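Local structure of bradyzoite pseudokinase 1 (Toxoplasma gondii, 6M7Z) at residues V92-P95 with Y96-E100; A10-F14 with W15-S19; D270-S273 with Q274-E278. The protein regulates membrane ultrastructure of the parasitophorous vacuole as a divergent kinase-fold protein that lacks the usual glycine-rich loop. All blocks are in the same frame, centred on the assembly; numbering follows the deposited sequence.

Overall arrangement
Along the chain the order is contact 2, contact 1, contact 3. The first two are neighbours in the N-terminal lobe, their centres about 12 Å apart: helix 14-23, which carries contact 2, lies against helix 88-101, which carries contact 1. Trp-17 joins them, packing on Val-92, Tyr-93 and Tyr-96. Helix 88-101 in turn leans on strands 114-117 and 121-127 of the four-stranded antiparallel sheet. Contact 3 sits in the C-terminal lobe at the end of helix 263-276, against helix 230-248; its centre is about 33 Å from that of contact 1, across the chain's centre. An N-terminal helix thus packs on the C-like helix 88-101, while contact 3 belongs to the helical lobe.

Contact 1. Residues V92-P95 with Y96-E100; sequences VYEP and YLYRE. With EDO (1,2-ethanediol), chain H.
Leu-97 lies over one face of the Tyr-93 ring, one helical turn further on. The two side chains cross at a slant: Leu-97 CD1 comes within 3.7 Å of Tyr-93 CE2, while CD2 turns toward the phenol end. That ring reaches its neighbour because CG stands trans to the main-chain nitrogen (chi1 -176°); its hydroxyl goes on to the carbonyl oxygen of Ala-191. Round the helix, Glu-94 and Tyr-98 run side by side and point the same way. Glu-94 OE2 meets the edge of the tyrosine ring in its plane, 3.8 Å from Tyr-98 CE2, with carboxylate and ring turned 33° apart. A water donates to both Glu-94 OE2 (2.8 Å) and Tyr-98 OH (2.9 Å), and Tyr-98 OH also bonds Leu-110 O. These side chains belong to helix 88-101, which corresponds by position to the C helix of kinases; the salt bridge from Glu-94 OE2 to Lys-79 on strand 76-82 is consistent with their strand-lysine to C-helix-glutamate pair. Lys-79 and the water would limit the carboxylate's rotation; in this crystal Glu-94 OE1 is met by ethanediol O2 at 2.8 Å. The helix is kinked at Glu-94 and Pro-95, where neither nitrogen bonds to the preceding turn; proline has no hydrogen to give. Pro-95 O still accepts from Arg-99 N at 2.9 Å, and Arg-99 NH1 pairs with Glu-115.

Contact 2. Residues A10-F14 with W15-S19; sequences ADMTF and WSWMS
Met-12 sets its terminal methyl over the face of the six-membered ring of Trp-17, five residues on, and this is the tight part of the contact. CE stands 3.5 Å from the centre of that Trp-17 ring, only 10° off the ring normal, a clear CH-pi contact. Met-12 SD lies above the same face but further out, 4.9 Å from that ring centre, a long Met-aromatic approach, and also touches Ser-16 CB at 3.7 Å. The methionine chain bends at both chi2 and chi3, which turns its end across the indole at about a right angle. Trp-17 is buried: Val-92, Lys-89 and Pro-88 of helix 88-101 pack on it, and Tyr-96 meets it edge-to-face. The first helix bonds are firm as well, with Trp-17 N on Thr-13 O at 3.1 Å and Met-18 N on Phe-14 O at 3.0 Å.

The outer side is looser. Thr-13 is the N-cap of helix 14-23, and its N-H reaches Ser-16 OG by a weak bond of 3.4 Å, resembling one half of a capping box. Phe-14 and Trp-15 are largely exposed; the phenylalanine touches Pro-88 and brushes Met-18, CE1 to CB at 4.4 Å. Apart from the first helix bond, the side-chain hold of the loop is probably mostly dispersion between Met-12 and the indole, the cap's own polar bond being weak.

Contact 3. Residues D270-S273 with Q274-E278; sequences DKLS and QKMIE
Leu-272 and Met-276, one turn apart, make the apolar part of the contact. Leu-272 CG lies 3.8 Å from Met-276 SD, the two chains slanting past each other. Met-276 continues onto Leu-237 and Phe-241 of helix 230-248, while Leu-272 also meets Phe-296.

Helix 263-276 probably corresponds to helix H of the kinase C-lobe, packed beside helix 230-248, the likely helix F.

Two hydrogen bonds converge on Asp-270 O. Ser-273 OG donates at 2.9 Å; with chi1 at 77° the hydroxyl sits between the backbone nitrogen and carbonyl carbon, facing the turn before. Gln-274 N reaches that oxygen at 3.1 Å, from the same face of the carbonyl.

Among charged and amide groups, Arg-242 gathers one side, with a salt bridge to Asp-270 OD1, a hydrogen bond to Gln-274 OE1 and a weak one to Ser-273 OG. Lys-275 lays its aliphatic chain along Lys-271 O and pairs its amine with Asp-293.

Of the remaining main-chain bonds, Met-276 N to Leu-272 O is 3.2 Å, in the carbonyl plane. Lys-275 N to Lys-271 O is weak at 3.4 Å, and so is Ile-277 N to Ser-273 O, 3.1 Å with an N-H...O angle of 132°; Ile-277 is the first residue to leave helical geometry.

Contact 1. Residues V92-P95 with Y96-E100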
loop_
_atom_site.group_PDB
_atom_site.type_symbol
_atom_site.label_atom_id
_atom_site.label_comp_id
_atom_site.label_asym_id
_atom_site.label_seq_id
_atom_site.Cartn_x
_atom_site.Cartn_y
_atom_site.Cartn_z
ATOM N N VAL A 92 -1.192 17.046 1.195
ATOM C CA VAL A 92 -0.876 16.694 2.582
ATOM C C VAL A 92 -1.825 15.646 3.158
ATOM O O VAL A 92 -1.610 15.240 4.312
ATOM C CB VAL A 92 -0.832 17.931 3.501
ATOM C CG1 VAL A 92 0.139 18.960 2.966
ATOM C CG2 VAL A 92 -2.190 18.557 3.704
ATOM N N TYR A 93 -2.836 15.203 2.397
ATOM C CA TYR A 93 -3.788 14.214 2.918
ATOM C C TYR A 93 -3.058 12.935 3.349
ATOM O O TYR A 93 -3.265 12.454 4.437
ATOM C CB TYR A 93 -4.884 13.891 1.897
ATOM C CG TYR A 93 -5.936 12.961 2.438
ATOM C CD1 TYR A 93 -6.840 13.396 3.387
ATOM C CD2 TYR A 93 -5.998 11.635 2.043
ATOM C CE1 TYR A 93 -7.812 12.545 3.902
ATOM C CE2 TYR A 93 -6.956 10.770 2.542
ATOM C CZ TYR A 93 -7.863 11.222 3.484
ATOM O OH TYR A 93 -8.819 10.375 3.972
ATOM N N GLU A 94 -2.214 12.391 2.477
ATOM C CA GLU A 94 -1.562 11.130 2.759
ATOM C C GLU A 94 -0.603 11.296 3.948
ATOM O O GLU A 94 -0.598 10.475 4.863
ATOM C CB GLU A 94 -0.880 10.572 1.508
ATOM C CG GLU A 94 -0.524 9.108 1.654
ATOM C CD GLU A 94 0.139 8.439 0.455
ATOM O OE1 GLU A 94 0.352 9.149 -0.599
ATOM O OE2 GLU A 94 0.444 7.213 0.565
ATOM N N PRO A 95 0.262 12.337 3.994
ATOM C CA PRO A 95 1.059 12.589 5.199
ATOM C C PRO A 95 0.209 12.680 6.476
ATOM O O PRO A 95 0.601 12.150 7.538
ATOM C CB PRO A 95 1.741 13.926 4.896
ATOM C CG PRO A 95 1.835 13.943 3.364
ATOM C CD PRO A 95 0.566 13.271 2.889
ATOM N N TYR A 96 -0.952 13.337 6.374
ATOM C CA TYR A 96 -1.844 13.462 7.511
ATOM C C TYR A 96 -2.266 12.068 8.005
ATOM O O TYR A 96 -2.191 11.804 9.205
ATOM C CB TYR A 96 -3.057 14.317 7.134
ATOM C CG TYR A 96 -4.039 14.529 8.255
ATOM C CD1 TYR A 96 -5.037 13.615 8.514
ATOM C CD2 TYR A 96 -3.965 15.644 9.065
ATOM C CE1 TYR A 96 -5.958 13.825 9.529
ATOM C CE2 TYR A 96 -4.854 15.853 10.104
ATOM C CZ TYR A 96 -5.856 14.938 10.342
ATOM O OH TYR A 96 -6.742 15.130 11.364
ATOM N N LEU A 97 -2.729 11.190 7.102
ATOM C CA LEU A 97 -3.115 9.832 7.494
ATOM C C LEU A 97 -1.967 9.154 8.243
ATOM O O LEU A 97 -2.193 8.569 9.287
ATOM C CB LEU A 97 -3.485 8.980 6.280
ATOM C CG LEU A 97 -4.785 9.319 5.564
ATOM C CD1 LEU A 97 -5.089 8.239 4.520
ATOM C CD2 LEU A 97 -5.961 9.427 6.525
ATOM N N TYR A 98 -0.751 9.235 7.702
ATOM C CA TYR A 98 0.385 8.519 8.293
ATOM C C TYR A 98 0.717 9.076 9.678
ATOM O O TYR A 98 1.053 8.294 10.561
ATOM C CB TYR A 98 1.606 8.519 7.363
ATOM C CG TYR A 98 1.596 7.372 6.382
ATOM C CD1 TYR A 98 1.872 6.085 6.802
ATOM C CD2 TYR A 98 1.290 7.561 5.045
ATOM C CE1 TYR A 98 1.872 5.014 5.922
ATOM C CE2 TYR A 98 1.282 6.503 4.151
ATOM C CZ TYR A 98 1.583 5.219 4.586
ATOM O OH TYR A 98 1.581 4.164 3.713
ATOM N N ARG A 99 0.597 10.401 9.861
ATOM C CA ARG A 99 1.049 11.063 11.100
ATOM C C ARG A 99 -0.035 11.043 12.194
ATOM O O ARG A 99 0.309 11.001 13.371
ATOM C CB ARG A 99 1.457 12.506 10.805
ATOM C CG ARG A 99 2.730 12.624 9.977
ATOM C CD ARG A 99 2.898 14.009 9.376
ATOM N NE ARG A 99 3.366 14.979 10.349
ATOM C CZ ARG A 99 4.637 15.142 10.709
ATOM N NH1 ARG A 99 5.586 14.348 10.240
ATOM N NH2 ARG A 99 4.953 16.102 11.557
ATOM N N GLU A 100 -1.319 11.105 11.814
ATOM C CA GLU A 100 -2.393 11.363 12.763
ATOM C C GLU A 100 -3.370 10.183 12.895
ATOM O O GLU A 100 -4.107 10.157 13.862
ATOM C CB GLU A 100 -3.206 12.593 12.359
ATOM C CG GLU A 100 -2.375 13.823 12.073
ATOM C CD GLU A 100 -1.482 14.321 13.209
ATOM O OE1 GLU A 100 -1.836 14.118 14.386
ATOM O OE2 GLU A 100 -0.427 14.924 12.912
HETATM C C1 EDO H . 2.682 13.286 -0.861
HETATM O O1 EDO H . 4.117 13.272 -1.005
HETATM C C2 EDO H . 2.130 11.935 -1.314
HETATM O O2 EDO H . 0.704 11.839 -1.175
HETATM O O HOH W 1 0.254 4.528 1.131
#

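Contact 2. Residues A10-F14 with W15-S19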
loop_
_atom_site.group_PDB
_atom_site.type_symbol
_atom_site.label_atom_id
_atom_site.label_comp_id
_atom_site.label_asym_id
_atom_site.label_seq_id
_atom_site.Cartn_x
_atom_site.Cartn_y
_atom_site.Cartn_z
ATOM N N ALA A 10 -12.256 12.243 10.082
ATOM C CA ALA A 10 -12.932 13.570 10.217
ATOM C C ALA A 10 -12.510 14.480 9.057
ATOM O O ALA A 10 -11.334 14.536 8.705
ATOM C CB ALA A 10 -12.603 14.186 11.558
ATOM N N ASP A 11 -13.477 15.217 8.495
ATOM C CA ASP A 11 -13.252 16.095 7.313
ATOM C C ASP A 11 -13.034 17.557 7.772
ATOM O O ASP A 11 -13.848 18.185 8.422
ATOM C CB ASP A 11 -14.310 15.874 6.214
ATOM C CG ASP A 11 -15.753 16.156 6.580
ATOM O OD1 ASP A 11 -15.985 16.700 7.671
ATOM O OD2 ASP A 11 -16.631 15.822 5.760
ATOM N N MET A 12 -11.842 18.080 7.442
ATOM C CA MET A 12 -11.307 19.392 7.875
ATOM C C MET A 12 -11.649 20.535 6.893
ATOM O O MET A 12 -12.345 20.310 5.862
ATOM C CB MET A 12 -9.780 19.262 7.963
ATOM C CG MET A 12 -9.299 18.304 9.052
ATOM S SD MET A 12 -7.777 18.846 9.897
ATOM C CE MET A 12 -6.617 18.964 8.536
ATOM N N THR A 13 -11.199 21.768 7.204
ATOM C CA THR A 13 -11.508 22.935 6.328
ATOM C C THR A 13 -10.232 23.373 5.598
ATOM O O THR A 13 -9.150 22.886 5.908
ATOM C CB THR A 13 -12.185 24.120 7.045
ATOM O OG1 THR A 13 -11.196 24.969 7.649
ATOM C CG2 THR A 13 -13.188 23.671 8.092
ATOM N N PHE A 14 -10.398 24.268 4.621
ATOM C CA PHE A 14 -9.285 24.749 3.806
ATOM C C PHE A 14 -8.132 25.204 4.716
ATOM O O PHE A 14 -6.978 24.800 4.525
ATOM C CB PHE A 14 -9.726 25.870 2.858
ATOM C CG PHE A 14 -8.575 26.498 2.114
ATOM C CD1 PHE A 14 -7.824 27.511 2.694
ATOM C CD2 PHE A 14 -8.196 26.036 0.859
ATOM C CE1 PHE A 14 -6.739 28.063 2.034
ATOM C CE2 PHE A 14 -7.114 26.592 0.199
ATOM C CZ PHE A 14 -6.384 27.597 0.793
ATOM N N TRP A 15 -8.455 26.054 5.699
ATOM C CA TRP A 15 -7.452 26.683 6.566
ATOM C C TRP A 15 -6.760 25.621 7.436
ATOM O O TRP A 15 -5.553 25.733 7.711
ATOM C CB TRP A 15 -8.072 27.807 7.408
ATOM C CG TRP A 15 -7.056 28.551 8.223
ATOM C CD1 TRP A 15 -6.267 29.582 7.791
ATOM C CD2 TRP A 15 -6.710 28.342 9.608
ATOM N NE1 TRP A 15 -5.470 30.038 8.807
ATOM C CE2 TRP A 15 -5.702 29.284 9.929
ATOM C CE3 TRP A 15 -7.141 27.458 10.608
ATOM C CZ2 TRP A 15 -5.136 29.370 11.204
ATOM C CZ3 TRP A 15 -6.576 27.540 11.865
ATOM C CH2 TRP A 15 -5.587 28.485 12.156
ATOM N N SER A 16 -7.509 24.591 7.850
ATOM C CA SER A 16 -6.930 23.457 8.596
ATOM C C SER A 16 -5.823 22.780 7.776
ATOM O O SER A 16 -4.748 22.529 8.316
ATOM C CB SER A 16 -7.970 22.431 8.988
ATOM O OG SER A 16 -9.113 23.034 9.539
ATOM N N TRP A 17 -6.114 22.480 6.493
ATOM C CA TRP A 17 -5.190 21.762 5.614
ATOM C C TRP A 17 -3.954 22.626 5.346
ATOM O O TRP A 17 -2.825 22.113 5.365
ATOM C CB TRP A 17 -5.862 21.359 4.293
ATOM C CG TRP A 17 -6.837 20.243 4.459
ATOM C CD1 TRP A 17 -8.181 20.282 4.249
ATOM C CD2 TRP A 17 -6.544 18.919 4.924
ATOM N NE1 TRP A 17 -8.740 19.062 4.538
ATOM C CE2 TRP A 17 -7.761 18.209 4.961
ATOM C CE3 TRP A 17 -5.375 18.263 5.317
ATOM C CZ2 TRP A 17 -7.842 16.882 5.375
ATOM C CZ3 TRP A 17 -5.451 16.951 5.733
ATOM C CH2 TRP A 17 -6.670 16.272 5.769
ATOM N N MET A 18 -4.184 23.925 5.105
ATOM C CA MET A 18 -3.095 24.839 4.846
ATOM C C MET A 18 -2.193 24.916 6.084
ATOM O O MET A 18 -0.953 24.892 5.979
ATOM C CB MET A 18 -3.607 26.239 4.496
ATOM C CG MET A 18 -2.499 27.180 4.048
ATOM S SD MET A 18 -1.703 26.599 2.529
ATOM C CE MET A 18 -0.204 27.585 2.508
ATOM N N SER A 19 -2.829 25.017 7.250
ATOM C CA SER A 19 -2.106 25.044 8.522
ATOM C C SER A 19 -1.290 23.756 8.671
ATOM O O SER A 19 -0.114 23.807 9.025
ATOM C CB SER A 19 -3.035 25.245 9.695
ATOM O OG SER A 19 -3.189 26.636 9.977
#

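Contact 3. Residues D270-S273 with Q274-E278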
loop_
_atom_site.group_PDB
_atom_site.type_symbol
_atom_site.label_atom_id
_atom_site.label_comp_id
_atom_site.label_asym_id
_atom_site.label_seq_id
_atom_site.Cartn_x
_atom_site.Cartn_y
_atom_site.Cartn_z
ATOM N N ASP A 270 -10.946 -18.741 -7.380
ATOM C CA ASP A 270 -11.850 -18.323 -8.458
ATOM C C ASP A 270 -13.307 -18.317 -7.964
ATOM O O ASP A 270 -14.058 -17.390 -8.272
ATOM C CB ASP A 270 -11.704 -19.200 -9.704
ATOM C CG ASP A 270 -11.762 -18.429 -11.018
ATOM O OD1 ASP A 270 -11.570 -17.184 -11.007
ATOM O OD2 ASP A 270 -11.942 -19.081 -12.059
ATOM N N LYS A 271 -13.685 -19.346 -7.196
ATOM C CA LYS A 271 -15.045 -19.474 -6.632
ATOM C C LYS A 271 -15.300 -18.358 -5.611
ATOM O O LYS A 271 -16.390 -17.778 -5.604
ATOM C CB LYS A 271 -15.255 -20.848 -5.976
ATOM C CG LYS A 271 -15.625 -21.950 -6.969
ATOM C CD LYS A 271 -15.508 -23.378 -6.495
ATOM C CE LYS A 271 -15.308 -24.319 -7.672
ATOM N NZ LYS A 271 -15.319 -25.742 -7.266
ATOM N N LEU A 272 -14.303 -18.087 -4.757
ATOM C CA LEU A 272 -14.394 -17.034 -3.739
ATOM C C LEU A 272 -14.534 -15.665 -4.431
ATOM O O LEU A 272 -15.371 -14.834 -4.032
ATOM C CB LEU A 272 -13.175 -17.099 -2.805
ATOM C CG LEU A 272 -12.991 -15.907 -1.858
ATOM C CD1 LEU A 272 -14.200 -15.753 -0.942
ATOM C CD2 LEU A 272 -11.698 -16.013 -1.045
ATOM N N SER A 273 -13.736 -15.436 -5.480
ATOM C CA SER A 273 -13.751 -14.147 -6.159
ATOM C C SER A 273 -15.113 -13.918 -6.833
ATOM O O SER A 273 -15.588 -12.788 -6.851
ATOM C CB SER A 273 -12.605 -13.997 -7.116
ATOM O OG SER A 273 -12.832 -14.722 -8.307
ATOM N N GLN A 274 -15.750 -14.991 -7.334
ATOM C CA GLN A 274 -17.068 -14.889 -7.994
ATOM C C GLN A 274 -18.131 -14.409 -6.984
ATOM O O GLN A 274 -19.044 -13.661 -7.343
ATOM C CB GLN A 274 -17.452 -16.215 -8.659
ATOM C CG GLN A 274 -18.539 -16.099 -9.725
ATOM C CD GLN A 274 -18.171 -15.264 -10.937
ATOM O OE1 GLN A 274 -17.205 -15.533 -11.650
ATOM N NE2 GLN A 274 -18.975 -14.247 -11.208
ATOM N N LYS A 275 -18.010 -14.820 -5.713
ATOM C CA LYS A 275 -18.923 -14.350 -4.661
ATOM C C LYS A 275 -18.694 -12.859 -4.397
ATOM O O LYS A 275 -19.661 -12.099 -4.191
ATOM C CB LYS A 275 -18.728 -15.140 -3.364
ATOM C CG LYS A 275 -19.148 -16.594 -3.433
ATOM C CD LYS A 275 -18.708 -17.404 -2.213
ATOM C CE LYS A 275 -18.575 -18.897 -2.479
ATOM N NZ LYS A 275 -17.314 -19.478 -1.933
ATOM N N MET A 276 -17.412 -12.452 -4.402
ATOM C CA MET A 276 -17.002 -11.104 -4.011
ATOM C C MET A 276 -17.399 -10.080 -5.085
ATOM O O MET A 276 -17.611 -8.921 -4.744
ATOM C CB MET A 276 -15.492 -11.056 -3.753
ATOM C CG MET A 276 -15.106 -11.827 -2.513
ATOM S SD MET A 276 -13.335 -12.124 -2.299
ATOM C CE MET A 276 -12.804 -10.498 -1.757
ATOM N N ILE A 277 -17.553 -10.507 -6.348
ATOM C CA ILE A 277 -17.873 -9.581 -7.451
ATOM C C ILE A 277 -19.351 -9.659 -7.861
ATOM O O ILE A 277 -19.713 -9.199 -8.953
ATOM C CB ILE A 277 -16.949 -9.812 -8.668
ATOM C CG1 ILE A 277 -17.234 -11.154 -9.359
ATOM C CG2 ILE A 277 -15.481 -9.628 -8.262
ATOM C CD1 ILE A 277 -16.312 -11.490 -10.506
ATOM N N GLU A 278 -20.212 -10.208 -6.997
ATOM C CA GLU A 278 -21.673 -10.171 -7.230
ATOM C C GLU A 278 -22.106 -8.714 -7.467
ATOM O O GLU A 278 -21.655 -7.798 -6.765
ATOM C CB GLU A 278 -22.412 -10.788 -6.044
ATOM C CG GLU A 278 -22.420 -12.311 -6.035
ATOM C CD GLU A 278 -23.274 -12.977 -7.120
ATOM O OE1 GLU A 278 -24.170 -12.287 -7.678
ATOM O OE2 GLU A 278 -22.996 -14.153 -7.458
#